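PDB 5AWO: isomaltodextranase from Arthrobacter globiformis, which cleaves alpha-1,6-glucosidic linkages of dextran-like polysaccharides, removing successive isomaltose units from the non-reducing ends of the chains. Local coordinates for residues A[31-36]-A[551-556]; A[232-237]-A[258-263]; A[403-408]-A[478-483]. All blocks are in the same frame, centred on the assembly; numbering follows the deposited sequence.

Contact 1 (A[31-36]-A[551-556]); sequences FTRSGA and ADRSTV
Arg33 reaches across to the turn at 551-553 and gives its NE to the backbone carbonyl of Ala551, with NE and O 2.8 Å apart. The N-H...O angle is 146°. The oxygen lies in the guanidinium plane, while NE stands well above the carbonyl plane. Over one face of the same guanidinium comes the aliphatic part of Arg553, its CG 3.5 Å from Arg33 NE; the two side chains cross almost perpendicularly, their guanidinium planes 79° apart. Beside them, Ser34 OG meets the methyl CB of Ala551 at 3.5 Å and is itself hydrogen-bonded to Val30 O, one helical turn back. A bend at chi3 (61°) brings NE over to the Ala551 carbonyl. The other nitrogens of Arg33 are also held: NH2 by a salt bridge to Glu549 and a bond to Lys550 O, NH1 by Asn28 OD1. Arg553 NH1 pairs instead with Glu239 of the catalytic barrel. Within the loop itself, Asp552 OD1 accepts from Ser554 N in an Asx turn, and from Ser554 OG. Without the guanidinium, as with an alanine at Arg33, Glu549 would probably lose this charge partner and the Ala551 carbonyl this donor. With one carboxylate for each arginine, the two like charges are probably offset, and this polar junction ties the carbohydrate-binding module to the helix 30-34.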
ATOM      1  N   PHE A  31       6.620   4.823  -6.181  1.00 14.71           N
ATOM      2  CA  PHE A  31       5.291   4.207  -6.176  1.00 15.51           C
ATOM      3  C   PHE A  31       4.479   4.588  -4.947  1.00 14.84           C
ATOM      4  O   PHE A  31       3.325   5.043  -5.075  1.00 14.55           O
ATOM      5  CB  PHE A  31       5.407   2.693  -6.266  1.00 14.68           C
ATOM      6  CG  PHE A  31       5.933   2.223  -7.585  1.00 14.88           C
ATOM      7  CD1 PHE A  31       5.109   2.121  -8.699  1.00 15.60           C
ATOM      8  CD2 PHE A  31       7.267   1.877  -7.710  1.00 15.83           C
ATOM      9  CE1 PHE A  31       5.617   1.708  -9.915  1.00 16.88           C
ATOM     10  CE2 PHE A  31       7.766   1.452  -8.914  1.00 17.03           C
ATOM     11  CZ  PHE A  31       6.946   1.366 -10.015  1.00 17.19           C
ATOM     12  N   THR A  32       5.027   4.427  -3.759  1.00 14.27           N
ATOM     13  CA  THR A  32       4.262   4.761  -2.575  1.00 14.87           C
ATOM     14  C   THR A  32       4.161   6.266  -2.358  1.00 15.08           C
ATOM     15  O   THR A  32       3.239   6.745  -1.702  1.00 15.89           O
ATOM     16  CB  THR A  32       4.815   4.122  -1.301  1.00 14.84           C
ATOM     17  OG1 THR A  32       6.161   4.578  -1.087  1.00 15.62           O
ATOM     18  CG2 THR A  32       4.767   2.599  -1.380  1.00 14.37           C
ATOM     19  N   ARG A  33       5.132   7.028  -2.871  1.00 15.26           N
ATOM     20  CA  ARG A  33       5.060   8.479  -2.739  1.00 15.99           C
ATOM     21  C   ARG A  33       4.079   9.149  -3.676  1.00 15.74           C
ATOM     22  O   ARG A  33       3.586  10.236  -3.381  1.00 15.95           O
ATOM     23  CB  ARG A  33       6.466   9.054  -2.956  1.00 15.84           C
ATOM     24  CG  ARG A  33       7.457   8.628  -1.896  1.00 16.82           C
ATOM     25  CD  ARG A  33       8.899   8.996  -2.260  1.00 15.92           C
ATOM     26  NE  ARG A  33       9.063  10.441  -2.408  1.00 16.67           N
ATOM     27  CZ  ARG A  33       9.267  11.275  -1.394  1.00 16.49           C
ATOM     28  NH1 ARG A  33       9.350  10.858  -0.140  1.00 16.45           N
ATOM     29  NH2 ARG A  33       9.341  12.574  -1.640  1.00 18.55           N
ATOM     30  N   SER A  34       3.807   8.517  -4.820  1.00 16.19           N
ATOM     31  CA  SER A  34       3.018   9.151  -5.879  1.00 17.17           C
ATOM     32  C   SER A  34       1.512   8.958  -5.753  1.00 17.51           C
ATOM     33  O   SER A  34       0.769   9.638  -6.466  1.00 18.83           O
ATOM     34  CB  SER A  34       3.441   8.678  -7.280  1.00 18.91           C
ATOM     35  OG  SER A  34       4.786   9.036  -7.547  1.00 19.94           O
ATOM     36  N   GLY A  35       1.056   8.078  -4.879  1.00 16.65           N
ATOM     37  CA  GLY A  35      -0.382   7.827  -4.797  1.00 18.32           C
ATOM     38  C   GLY A  35      -0.736   6.471  -4.261  1.00 16.58           C
ATOM     39  O   GLY A  35      -0.021   5.863  -3.453  1.00 16.99           O
ATOM     40  N   ALA A  36      -1.864   6.000  -4.795  1.00 16.16           N
ATOM     41  CA  ALA A  36      -2.494   4.764  -4.380  1.00 16.46           C
ATOM     42  C   ALA A  36      -1.999   3.588  -5.203  1.00 15.51           C
ATOM     43  O   ALA A  36      -1.132   3.705  -6.079  1.00 15.58           O
ATOM     44  CB  ALA A  36      -3.994   4.908  -4.506  1.00 16.96           C
ATOM     45  N   ALA A 551       8.023  13.803  -6.023  1.00 19.40           N
ATOM     46  CA  ALA A 551       7.669  12.383  -5.817  1.00 19.65           C
ATOM     47  C   ALA A 551       8.881  11.465  -5.927  1.00 19.36           C
ATOM     48  O   ALA A 551       8.958  10.458  -5.213  1.00 18.03           O
ATOM     49  CB  ALA A 551       6.577  11.959  -6.771  1.00 19.97           C
ATOM     50  N   ASP A 552       9.867  11.834  -6.755  1.00 19.60           N
ATOM     51  CA  ASP A 552      11.100  11.034  -6.903  1.00 20.32           C
ATOM     52  C   ASP A 552      12.158  11.265  -5.807  1.00 20.30           C
ATOM     53  O   ASP A 552      13.279  10.749  -5.910  1.00 21.70           O
ATOM     54  CB  ASP A 552      11.709  11.205  -8.312  1.00 22.00           C
ATOM     55  CG  ASP A 552      12.544  12.454  -8.457  1.00 24.41           C
ATOM     56  OD1 ASP A 552      12.438  13.357  -7.604  1.00 21.49           O
ATOM     57  OD2 ASP A 552      13.326  12.473  -9.456  1.00 26.94           O
ATOM     58  N   ARG A 553      11.782  12.019  -4.778  1.00 19.41           N
ATOM     59  CA  ARG A 553      12.605  12.345  -3.591  1.00 19.48           C
ATOM     60  C   ARG A 553      13.537  13.546  -3.796  1.00 20.64           C
ATOM     61  O   ARG A 553      14.144  13.977  -2.824  1.00 22.79           O
ATOM     62  CB  ARG A 553      13.423  11.157  -3.044  1.00 20.18           C
ATOM     63  CG  ARG A 553      12.576   9.985  -2.550  1.00 20.51           C
ATOM     64  CD  ARG A 553      13.468   8.806  -2.214  1.00 23.65           C
ATOM     65  NE  ARG A 553      14.182   8.384  -3.401  1.00 26.50           N
ATOM     66  CZ  ARG A 553      13.614   7.818  -4.463  1.00 28.82           C
ATOM     67  NH1 ARG A 553      12.301   7.565  -4.492  1.00 29.79           N
ATOM     68  NH2 ARG A 553      14.376   7.484  -5.502  1.00 31.60           N
ATOM     69  N   SER A 554      13.586  14.092  -4.999  1.00 20.57           N
ATOM     70  CA  SER A 554      14.449  15.270  -5.266  1.00 22.18           C
ATOM     71  C   SER A 554      14.069  16.395  -4.313  1.00 22.80           C
ATOM     72  O   SER A 554      12.904  16.748  -4.159  1.00 21.26           O
ATOM     73  CB  SER A 554      14.271  15.750  -6.703  1.00 23.44           C
ATOM     74  OG  SER A 554      14.682  14.771  -7.679  1.00 26.54           O
ATOM     75  N   THR A 555      15.066  17.017  -3.677  1.00 25.27           N
ATOM     76  CA  THR A 555      14.813  18.067  -2.709  1.00 26.34           C
ATOM     77  C   THR A 555      14.320  19.407  -3.341  1.00 28.22           C
ATOM     78  O   THR A 555      14.955  19.912  -4.268  1.00 33.49           O
ATOM     79  CB  THR A 555      16.092  18.273  -1.869  1.00 28.73           C
ATOM     80  OG1 THR A 555      16.374  17.063  -1.144  1.00 28.04           O
ATOM     81  CG2 THR A 555      15.929  19.383  -0.906  1.00 28.00           C
ATOM     82  N   VAL A 556      13.186  19.925  -2.862  1.00 28.07           N
ATOM     83  CA  VAL A 556      12.586  21.229  -3.260  1.00 29.49           C
ATOM     84  C   VAL A 556      12.933  22.288  -2.204  1.00 29.99           C
ATOM     85  O   VAL A 556      13.176  23.466  -2.532  1.00 26.73           O
ATOM     86  CB  VAL A 556      11.016  21.163  -3.368  1.00 30.18           C
ATOM     87  CG1 VAL A 556      10.399  22.516  -3.737  1.00 31.69           C
ATOM     88  CG2 VAL A 556      10.583  20.153  -4.405  1.00 31.76           C
TER

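Contact 2 (A[232-237]-A[258-263]); sequences WINEAA and LANGDL
Asn234, which packs against Asn260 at the end of the neighbouring helix, has its OD1 bound by NH2 of Arg27, while NE of the same arginine and OG of Ser29 both grip OD1 of Asp262, probably the proton donor. Arg27 thus spans the two segments from outside, one nitrogen on each, and is likely to set which way the Asn234 amide is turned. With OD1 committed to the arginine, ND2 is directed at the last turn of helix 251-260, where it comes to 3.4 Å from Ala259 O at an angle too poor for a hydrogen bond. CG of Asn234 lies anti to its own backbone nitrogen (chi1 174°), which carries the amide out from helix 223-237 toward the other one. Nearer the backbone the contact is made by CB of Asn234, which sits 3.5 Å from the carbonyl O of Asn260 and 4.1 Å from its CB. The two asparagine side chains run roughly perpendicular to each other, and their amide planes are turned 70° apart, so the groups neither stack nor lie side by side. The backbones are close here, with CA of Asn234 and CA of Asn260 5.2 Å apart. Asn260 also rests on Leu230 and Ser231, the turn of helix 223-237 before Asn234. Both helices belong to the outer helical layer of the TIM barrel: helix 251-260 lies in the beta-alpha-beta crossover from strand 242-245 to the adjacent parallel strand 263-265, helix 223-237 leads into the first of these, and its far flank, through Trp232 and Ala236, is packed on helix 179-192.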
ATOM      1  N   TRP A 232      17.875  -7.174  -1.034  1.00 15.70           N
ATOM      2  CA  TRP A 232      18.352  -7.413  -2.385  1.00 16.24           C
ATOM      3  C   TRP A 232      17.282  -7.119  -3.437  1.00 15.35           C
ATOM      4  O   TRP A 232      17.533  -6.542  -4.496  1.00 15.02           O
ATOM      5  CB  TRP A 232      18.777  -8.871  -2.537  1.00 16.12           C
ATOM      6  CG  TRP A 232      20.010  -9.276  -1.783  1.00 16.39           C
ATOM      7  CD1 TRP A 232      20.936  -8.460  -1.197  1.00 17.71           C
ATOM      8  CD2 TRP A 232      20.445 -10.615  -1.542  1.00 16.22           C
ATOM      9  NE1 TRP A 232      21.937  -9.220  -0.628  1.00 18.40           N
ATOM     10  CE2 TRP A 232      21.655 -10.544  -0.833  1.00 17.14           C
ATOM     11  CE3 TRP A 232      19.946 -11.862  -1.895  1.00 16.79           C
ATOM     12  CZ2 TRP A 232      22.358 -11.689  -0.450  1.00 17.26           C
ATOM     13  CZ3 TRP A 232      20.641 -13.005  -1.496  1.00 17.03           C
ATOM     14  CH2 TRP A 232      21.833 -12.897  -0.795  1.00 18.02           C
ATOM     15  N   ILE A 233      16.063  -7.577  -3.146  1.00 15.31           N
ATOM     16  CA  ILE A 233      14.914  -7.385  -4.050  1.00 15.08           C
ATOM     17  C   ILE A 233      14.599  -5.882  -4.252  1.00 14.13           C
ATOM     18  O   ILE A 233      14.423  -5.416  -5.370  1.00 13.67           O
ATOM     19  CB  ILE A 233      13.686  -8.150  -3.500  1.00 15.12           C
ATOM     20  CG1 ILE A 233      13.920  -9.671  -3.550  1.00 15.11           C
ATOM     21  CG2 ILE A 233      12.419  -7.782  -4.240  1.00 15.55           C
ATOM     22  CD1 ILE A 233      12.943 -10.497  -2.715  1.00 15.69           C
ATOM     23  N   ASN A 234      14.563  -5.165  -3.134  1.00 15.11           N
ATOM     24  CA  ASN A 234      14.338  -3.720  -3.135  1.00 15.69           C
ATOM     25  C   ASN A 234      15.365  -3.021  -4.029  1.00 15.71           C
ATOM     26  O   ASN A 234      15.015  -2.310  -4.952  1.00 17.03           O
ATOM     27  CB  ASN A 234      14.422  -3.240  -1.682  1.00 15.75           C
ATOM     28  CG  ASN A 234      14.365  -1.745  -1.509  1.00 16.62           C
ATOM     29  OD1 ASN A 234      14.073  -0.982  -2.416  1.00 16.24           O
ATOM     30  ND2 ASN A 234      14.676  -1.335  -0.288  1.00 17.72           N
ATOM     31  N   GLU A 235      16.643  -3.275  -3.766  1.00 17.40           N
ATOM     32  CA  GLU A 235      17.682  -2.645  -4.558  1.00 18.16           C
ATOM     33  C   GLU A 235      17.552  -2.954  -6.055  1.00 16.95           C
ATOM     34  O   GLU A 235      17.688  -2.073  -6.907  1.00 16.86           O
ATOM     35  CB  GLU A 235      19.058  -3.075  -4.039  1.00 20.71           C
ATOM     36  CG  GLU A 235      20.218  -2.460  -4.822  1.00 23.35           C
ATOM     37  CD  GLU A 235      21.592  -2.852  -4.291  1.00 26.42           C
ATOM     38  OE1 GLU A 235      21.834  -4.047  -4.055  1.00 27.91           O
ATOM     39  OE2 GLU A 235      22.448  -1.953  -4.113  1.00 31.53           O
ATOM     40  N   ALA A 236      17.307  -4.216  -6.393  1.00 15.19           N
ATOM     41  CA  ALA A 236      17.192  -4.612  -7.773  1.00 15.57           C
ATOM     42  C   ALA A 236      15.939  -4.075  -8.476  1.00 15.56           C
ATOM     43  O   ALA A 236      15.948  -3.830  -9.686  1.00 16.29           O
ATOM     44  CB  ALA A 236      17.248  -6.119  -7.866  1.00 14.98           C
ATOM     45  N   ALA A 237      14.826  -3.963  -7.743  1.00 15.97           N
ATOM     46  CA  ALA A 237      13.610  -3.398  -8.334  1.00 16.66           C
ATOM     47  C   ALA A 237      13.794  -1.907  -8.623  1.00 17.01           C
ATOM     48  O   ALA A 237      13.240  -1.363  -9.585  1.00 17.71           O
ATOM     49  CB  ALA A 237      12.428  -3.599  -7.379  1.00 15.78           C
ATOM     50  N   LEU A 258       8.048  -2.906   5.293  1.00 14.01           N
ATOM     51  CA  LEU A 258       8.025  -1.457   5.114  1.00 14.26           C
ATOM     52  C   LEU A 258       9.358  -0.955   4.528  1.00 14.07           C
ATOM     53  O   LEU A 258       9.384  -0.098   3.638  1.00 14.65           O
ATOM     54  CB  LEU A 258       7.759  -0.808   6.458  1.00 14.88           C
ATOM     55  CG  LEU A 258       7.863   0.700   6.522  1.00 15.55           C
ATOM     56  CD1 LEU A 258       6.782   1.353   5.685  1.00 15.26           C
ATOM     57  CD2 LEU A 258       7.741   1.084   7.978  1.00 15.79           C
ATOM     58  N   ALA A 259      10.457  -1.511   5.041  1.00 15.02           N
ATOM     59  CA  ALA A 259      11.815  -1.084   4.604  1.00 15.03           C
ATOM     60  C   ALA A 259      12.114  -1.445   3.163  1.00 16.37           C
ATOM     61  O   ALA A 259      12.952  -0.794   2.533  1.00 17.58           O
ATOM     62  CB  ALA A 259      12.868  -1.700   5.505  1.00 15.35           C
ATOM     63  N   ASN A 260      11.434  -2.483   2.638  1.00 14.94           N
ATOM     64  CA  ASN A 260      11.830  -3.084   1.381  1.00 15.38           C
ATOM     65  C   ASN A 260      10.772  -3.282   0.303  1.00 15.09           C
ATOM     66  O   ASN A 260      11.099  -3.696  -0.800  1.00 15.52           O
ATOM     67  CB  ASN A 260      12.481  -4.433   1.676  1.00 15.28           C
ATOM     68  CG  ASN A 260      13.743  -4.287   2.490  1.00 16.07           C
ATOM     69  OD1 ASN A 260      13.806  -4.676   3.679  1.00 18.39           O
ATOM     70  ND2 ASN A 260      14.717  -3.687   1.880  1.00 15.56           N
ATOM     71  N   GLY A 261       9.518  -2.916   0.595  1.00 14.85           N
ATOM     72  CA  GLY A 261       8.423  -3.129  -0.319  1.00 14.81           C
ATOM     73  C   GLY A 261       7.577  -1.916  -0.592  1.00 14.31           C
ATOM     74  O   GLY A 261       7.716  -0.892   0.088  1.00 14.55           O
ATOM     75  N   ASP A 262       6.700  -2.055  -1.581  1.00 14.20           N
ATOM     76  CA  ASP A 262       5.687  -1.024  -1.894  1.00 13.67           C
ATOM     77  C   ASP A 262       4.290  -1.401  -1.398  1.00 13.77           C
ATOM     78  O   ASP A 262       3.597  -0.533  -0.895  1.00 14.67           O
ATOM     79  CB  ASP A 262       5.674  -0.721  -3.390  1.00 14.17           C
ATOM     80  CG  ASP A 262       7.008  -0.206  -3.894  1.00 14.19           C
ATOM     81  OD1 ASP A 262       7.542   0.715  -3.237  1.00 14.67           O
ATOM     82  OD2 ASP A 262       7.445  -0.705  -4.937  1.00 14.61           O
ATOM     83  N   LEU A 263       3.909  -2.669  -1.575  1.00 13.03           N
ATOM     84  CA  LEU A 263       2.572  -3.147  -1.186  1.00 13.69           C
ATOM     85  C   LEU A 263       2.734  -4.305  -0.234  1.00 13.08           C
ATOM     86  O   LEU A 263       3.644  -5.124  -0.396  1.00 12.74           O
ATOM     87  CB  LEU A 263       1.797  -3.676  -2.398  1.00 14.16           C
ATOM     88  CG  LEU A 263       1.016  -2.675  -3.247  1.00 14.37           C
ATOM     89  CD1 LEU A 263       1.900  -1.687  -4.015  1.00 15.38           C
ATOM     90  CD2 LEU A 263       0.120  -3.448  -4.208  1.00 14.52           C
TER

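Contact 3 (A[403-408]-A[478-483]); sequences GSWGVA and AAFAAW
Trp405 and Phe480 both place CG anti to their own carbonyl carbon, and with chi1 at -65° the indole of Trp405 reaches out from its strand until its six-membered ring meets the phenyl group. The indole presents an edge: CZ3 comes over the phenyl face near the ring's root, 3.8 Å from Phe480 CG, and the adjoining CH2 lies 4.0 Å from Phe480 CB. The ring planes stand 80° apart and the centroids are 5.5 Å from each other, an offset edge-to-face pair in which the C-H rim of the tryptophan bears on the phenylalanine pi cloud. The offset lets CZ3 and CH2 share the benzylic end of Phe480 instead of pointing at the middle of its ring. Both residues are buried, and the contact is wholly apolar. It joins two beta domains of the enzyme: strand 405-410 belongs to the antiparallel sheet of the C-terminal beta sandwich that follows the GH27 catalytic barrel, whereas Phe480 ends a short 3-10 turn, 478-480, in the carbohydrate-binding module. Ala397, on the strand next to 405-410, touches both side chains, with Leu430 also on Trp405 and Leu428 on Phe480. Across the turn, Ala478 O takes two donors from opposite faces of its carbonyl plane: the backbone N of Ala481, 3.1 Å away, closes the 3-10 turn, and NE1 of Trp483 binds at 3.0 Å with a nearly straight angle of 173°. That second bond lies in the indole plane, and Ala481 O sits 3.5 Å above the plane of the Trp483 ring. Lys375 adds a cation-pi contact to Trp483 and a hydrogen bond to Ala481 O.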
ATOM      1  N   GLY A 403      -6.171  19.224  -1.347  1.00 19.55           N
ATOM      2  CA  GLY A 403      -6.893  19.559  -0.159  1.00 18.98           C
ATOM      3  C   GLY A 403      -8.319  19.000  -0.056  1.00 17.65           C
ATOM      4  O   GLY A 403      -8.929  19.067   1.005  1.00 19.28           O
ATOM      5  N   SER A 404      -8.839  18.478  -1.166  1.00 18.23           N
ATOM      6  CA  SER A 404     -10.141  17.801  -1.132  1.00 18.04           C
ATOM      7  C   SER A 404      -9.992  16.448  -0.441  1.00 17.63           C
ATOM      8  O   SER A 404      -8.885  16.032  -0.142  1.00 19.63           O
ATOM      9  CB  SER A 404     -10.719  17.631  -2.526  1.00 17.82           C
ATOM     10  OG  SER A 404      -9.931  16.821  -3.367  1.00 17.99           O
ATOM     11  N   TRP A 405     -11.120  15.784  -0.216  1.00 16.48           N
ATOM     12  CA  TRP A 405     -11.144  14.527   0.520  1.00 16.59           C
ATOM     13  C   TRP A 405     -11.997  13.481  -0.174  1.00 17.08           C
ATOM     14  O   TRP A 405     -12.971  13.791  -0.869  1.00 16.77           O
ATOM     15  CB  TRP A 405     -11.762  14.752   1.886  1.00 16.50           C
ATOM     16  CG  TRP A 405     -10.956  15.659   2.807  1.00 17.32           C
ATOM     17  CD1 TRP A 405     -10.752  17.021   2.682  1.00 18.84           C
ATOM     18  CD2 TRP A 405     -10.260  15.254   3.990  1.00 17.06           C
ATOM     19  NE1 TRP A 405      -9.965  17.456   3.722  1.00 18.67           N
ATOM     20  CE2 TRP A 405      -9.643  16.398   4.528  1.00 18.25           C
ATOM     21  CE3 TRP A 405     -10.069  14.021   4.641  1.00 17.90           C
ATOM     22  CZ2 TRP A 405      -8.878  16.356   5.691  1.00 19.20           C
ATOM     23  CZ3 TRP A 405      -9.304  13.991   5.813  1.00 18.13           C
ATOM     24  CH2 TRP A 405      -8.720  15.148   6.315  1.00 18.77           C
ATOM     25  N   GLY A 406     -11.628  12.234   0.073  1.00 16.12           N
ATOM     26  CA  GLY A 406     -12.512  11.098  -0.150  1.00 15.77           C
ATOM     27  C   GLY A 406     -13.028  10.625   1.203  1.00 15.73           C
ATOM     28  O   GLY A 406     -12.238  10.413   2.129  1.00 16.91           O
ATOM     29  N   VAL A 407     -14.352  10.466   1.331  1.00 14.46           N
ATOM     30  CA  VAL A 407     -14.973  10.002   2.562  1.00 15.65           C
ATOM     31  C   VAL A 407     -15.851   8.795   2.223  1.00 15.02           C
ATOM     32  O   VAL A 407     -16.693   8.883   1.320  1.00 15.08           O
ATOM     33  CB  VAL A 407     -15.829  11.123   3.219  1.00 17.06           C
ATOM     34  CG1 VAL A 407     -16.571  10.617   4.442  1.00 18.15           C
ATOM     35  CG2 VAL A 407     -14.959  12.345   3.530  1.00 18.33           C
ATOM     36  N   ALA A 408     -15.662   7.681   2.939  1.00 13.77           N
ATOM     37  CA  ALA A 408     -16.432   6.438   2.673  1.00 13.82           C
ATOM     38  C   ALA A 408     -17.058   5.909   3.944  1.00 13.98           C
ATOM     39  O   ALA A 408     -16.444   5.889   5.006  1.00 14.57           O
ATOM     40  CB  ALA A 408     -15.533   5.404   2.034  1.00 14.21           C
ATOM     41  N   ALA A 478      -3.026  16.329  10.599  1.00 20.94           N
ATOM     42  CA  ALA A 478      -1.940  15.358  10.735  1.00 20.15           C
ATOM     43  C   ALA A 478      -2.466  13.956  11.016  1.00 20.03           C
ATOM     44  O   ALA A 478      -1.827  12.966  10.623  1.00 18.38           O
ATOM     45  CB  ALA A 478      -0.979  15.791  11.847  1.00 20.85           C
ATOM     46  N   ALA A 479      -3.621  13.865  11.668  1.00 19.01           N
ATOM     47  CA  ALA A 479      -4.195  12.566  12.063  1.00 19.39           C
ATOM     48  C   ALA A 479      -4.666  11.751  10.858  1.00 19.21           C
ATOM     49  O   ALA A 479      -4.906  10.556  11.015  1.00 18.96           O
ATOM     50  CB  ALA A 479      -5.324  12.736  13.056  1.00 20.38           C
ATOM     51  N   PHE A 480      -4.798  12.393   9.703  1.00 17.81           N
ATOM     52  CA  PHE A 480      -5.149  11.687   8.460  1.00 17.73           C
ATOM     53  C   PHE A 480      -4.016  11.590   7.460  1.00 17.65           C
ATOM     54  O   PHE A 480      -4.217  11.104   6.365  1.00 17.28           O
ATOM     55  CB  PHE A 480      -6.402  12.322   7.837  1.00 17.37           C
ATOM     56  CG  PHE A 480      -7.660  11.906   8.524  1.00 17.50           C
ATOM     57  CD1 PHE A 480      -8.256  10.695   8.186  1.00 17.12           C
ATOM     58  CD2 PHE A 480      -8.237  12.667   9.527  1.00 17.58           C
ATOM     59  CE1 PHE A 480      -9.387  10.251   8.821  1.00 18.19           C
ATOM     60  CE2 PHE A 480      -9.386  12.227  10.161  1.00 18.33           C
ATOM     61  CZ  PHE A 480      -9.949  11.013   9.823  1.00 18.19           C
ATOM     62  N   ALA A 481      -2.810  12.065   7.823  1.00 18.03           N
ATOM     63  CA  ALA A 481      -1.641  12.015   6.973  1.00 17.06           C
ATOM     64  C   ALA A 481      -0.873  10.706   7.165  1.00 15.92           C
ATOM     65  O   ALA A 481      -1.392   9.788   7.782  1.00 16.45           O
ATOM     66  CB  ALA A 481      -0.745  13.228   7.257  1.00 18.21           C
ATOM     67  N   ALA A 482       0.327  10.639   6.581  1.00 16.12           N
ATOM     68  CA  ALA A 482       1.192   9.481   6.677  1.00 16.61           C
ATOM     69  C   ALA A 482       2.135   9.621   7.855  1.00 16.96           C
ATOM     70  O   ALA A 482       2.751  10.676   8.014  1.00 17.72           O
ATOM     71  CB  ALA A 482       1.972   9.293   5.388  1.00 16.84           C
ATOM     72  N   TRP A 483       2.283   8.560   8.632  1.00 16.36           N
ATOM     73  CA  TRP A 483       3.125   8.513   9.819  1.00 16.68           C
ATOM     74  C   TRP A 483       4.265   7.529   9.631  1.00 17.74           C
ATOM     75  O   TRP A 483       4.054   6.426   9.136  1.00 16.97           O
ATOM     76  CB  TRP A 483       2.353   8.071  11.053  1.00 16.33           C
ATOM     77  CG  TRP A 483       1.032   8.746  11.246  1.00 15.60           C
ATOM     78  CD1 TRP A 483       0.718  10.027  10.922  1.00 16.28           C
ATOM     79  CD2 TRP A 483      -0.160   8.161  11.772  1.00 15.79           C
ATOM     80  NE1 TRP A 483      -0.592  10.285  11.221  1.00 16.73           N
ATOM     81  CE2 TRP A 483      -1.150   9.161  11.769  1.00 15.97           C
ATOM     82  CE3 TRP A 483      -0.479   6.898  12.288  1.00 15.82           C
ATOM     83  CZ2 TRP A 483      -2.454   8.924  12.194  1.00 15.83           C
ATOM     84  CZ3 TRP A 483      -1.761   6.668  12.714  1.00 15.51           C
ATOM     85  CH2 TRP A 483      -2.739   7.691  12.687  1.00 15.87           C
TER

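Contacts 1 and 2 meet directly at Asp262, the probable proton donor: Thr32 CG2 of contact 1 packs 3.4 Å from Asp262 O, and Phe31 CD2 lies 3.8 Å from Asp262 OD2. Their centres are about 15 Å apart. Contact 3 touches neither; its centre is about 17 Å from that of contact 1 and about 26 Å from that of contact 2, across the centre of the chain. Contacts 1 and 3 nevertheless reach the same antiparallel sheet of the binding module: the loop before one of its strands packs on helix 30-34 and the 3-10 turn before another packs on the C-terminal sandwich domain. In sequence, contacts 2 and 3 follow one another inside the long loop that contact 1 closes.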